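Local atomic coordinates of peptidoglycan-N-acetylmuramic acid deacetylase PdaC (Bacillus subtilis subsp. subtilis str. 168, PDB entry 6H8N), a protein that removes acetyl groups from N-acetylmuramic acid residues of peptidoglycan, which confers resistance to lysozyme, and also deacylates short chitin oligomers. Residues 184-187 / 188-192. The protein carries 1 engineered substitution. Sequence-based numbering, arbitrary orientation.
Sequences VTVS and QLEEV
Thr185 and Gln188 form a capping box at the start of helix 186-197. Thr185 is the N-cap. Its OG1 accepts from Gln188 N at 3.0 Å. In return, Thr185 N donates to Gln188 OE1 at 2.9 Å. That bond is nearly straight at hydrogen (171°), but the N lies above the amide carbonyl plane, 36° out of it. Gln188 CG lies beside its own backbone N (chi1 -74°). The chain beyond CG is extended, and the amide is then rotated so that OE1 faces Thr185 N.

The first helical turns follow in the backbone. Leu189 N donates to Thr185 O at 2.9 Å, Glu190 N to Val186 O and Glu191 N to Ser187 O.

One water bridges two side chains, donating to Ser187 OG at 2.6 Å and to Glu190 OE2 at 2.7 Å. Ser187 OG is also hydrogen-bonded to Glu64. Asp123 lies close to the other Glu190 oxygen, which probably disfavours charge on both carboxylates.

Apolar contact is slight. Val184 CG2 meets Leu189 CB at 3.9 Å, the two side chains crossing at about a right angle. Leu189 also packs on Val11 and Ala13 of the central strand 11-17.

The cap lies where the chain passes from strand 182-183 into helix 186-197, the last helix of this polysaccharide deacetylase (NodB homology) part of the protein. Both side-chain bonds pair with backbone N-H groups, so the chain turns into the helix with these two donors satisfied.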
loop_
_atom_site.group_PDB
_atom_site.type_symbol
_atom_site.label_atom_id
_atom_site.label_comp_id
_atom_site.label_asym_id
_atom_site.label_seq_id
_atom_site.Cartn_x
_atom_site.Cartn_y
_atom_site.Cartn_z
ATOM N N VAL A 184 7.760 -6.818 -0.081
ATOM C CA VAL A 184 7.352 -6.811 -1.480
ATOM C C VAL A 184 6.153 -5.891 -1.676
ATOM O O VAL A 184 5.442 -5.547 -0.734
ATOM C CB VAL A 184 7.059 -8.239 -1.990
ATOM C CG1 VAL A 184 8.257 -9.143 -1.723
ATOM C CG2 VAL A 184 5.843 -8.824 -1.329
ATOM N N THR A 185 5.909 -5.529 -2.936
ATOM C CA THR A 185 4.738 -4.740 -3.274
ATOM C C THR A 185 3.499 -5.634 -3.282
ATOM O O THR A 185 3.577 -6.869 -3.264
ATOM C CB THR A 185 4.886 -4.098 -4.650
ATOM O OG1 THR A 185 4.879 -5.142 -5.633
ATOM C CG2 THR A 185 6.155 -3.274 -4.759
ATOM N N VAL A 186 2.332 -5.002 -3.316
ATOM C CA VAL A 186 1.085 -5.757 -3.380
ATOM C C VAL A 186 1.049 -6.658 -4.610
ATOM O O VAL A 186 0.663 -7.836 -4.529
ATOM C CB VAL A 186 -0.120 -4.800 -3.300
ATOM C CG1 VAL A 186 -1.437 -5.480 -3.699
ATOM C CG2 VAL A 186 -0.228 -4.218 -1.910
ATOM N N SER A 187 1.433 -6.128 -5.767
ATOM C CA SER A 187 1.426 -6.951 -6.980
ATOM C C SER A 187 2.456 -8.075 -6.906
ATOM O O SER A 187 2.205 -9.180 -7.405
ATOM C CB SER A 187 1.625 -6.070 -8.206
ATOM O OG SER A 187 0.487 -5.232 -8.356
ATOM N N GLN A 188 3.617 -7.831 -6.286
ATOM C CA GLN A 188 4.601 -8.888 -6.129
ATOM C C GLN A 188 4.080 -9.980 -5.210
ATOM O O GLN A 188 4.345 -11.165 -5.439
ATOM C CB GLN A 188 5.908 -8.323 -5.602
ATOM C CG GLN A 188 6.695 -7.554 -6.642
ATOM C CD GLN A 188 7.817 -6.715 -6.066
ATOM O OE1 GLN A 188 7.918 -6.490 -4.860
ATOM N NE2 GLN A 188 8.673 -6.212 -6.953
ATOM N N LEU A 189 3.345 -9.606 -4.161
ATOM C CA LEU A 189 2.765 -10.606 -3.277
ATOM C C LEU A 189 1.741 -11.460 -4.026
ATOM O O LEU A 189 1.717 -12.690 -3.869
ATOM C CB LEU A 189 2.126 -9.908 -2.085
ATOM C CG LEU A 189 1.344 -10.828 -1.143
ATOM C CD1 LEU A 189 2.238 -11.891 -0.554
ATOM C CD2 LEU A 189 0.644 -9.984 -0.070
ATOM N N GLU A 190 0.891 -10.833 -4.844
ATOM C CA GLU A 190 -0.049 -11.589 -5.670
ATOM C C GLU A 190 0.686 -12.606 -6.525
ATOM O O GLU A 190 0.236 -13.753 -6.674
ATOM C CB GLU A 190 -0.851 -10.643 -6.574
ATOM C CG GLU A 190 -1.880 -9.762 -5.879
ATOM C CD GLU A 190 -2.633 -8.863 -6.866
ATOM O OE1 GLU A 190 -3.553 -8.118 -6.441
ATOM O OE2 GLU A 190 -2.313 -8.911 -8.080
ATOM N N GLU A 191 1.812 -12.204 -7.116
ATOM C CA GLU A 191 2.561 -13.111 -7.978
ATOM C C GLU A 191 3.163 -14.255 -7.173
ATOM O O GLU A 191 3.161 -15.411 -7.619
ATOM C CB GLU A 191 3.644 -12.333 -8.727
ATOM C CG GLU A 191 4.586 -13.193 -9.559
ATOM C CD GLU A 191 3.894 -14.028 -10.629
ATOM O OE1 GLU A 191 2.770 -13.696 -11.055
ATOM O OE2 GLU A 191 4.518 -15.032 -11.033
ATOM N N VAL A 192 3.699 -13.963 -5.990
ATOM C CA VAL A 192 4.227 -15.020 -5.141
ATOM C C VAL A 192 3.145 -16.040 -4.820
ATOM O O VAL A 192 3.377 -17.260 -4.870
ATOM C CB VAL A 192 4.861 -14.415 -3.878
ATOM C CG1 VAL A 192 5.101 -15.506 -2.830
ATOM C CG2 VAL A 192 6.150 -13.743 -4.259
HETATM O O HOH W 1 -1.614 -6.546 -9.234
#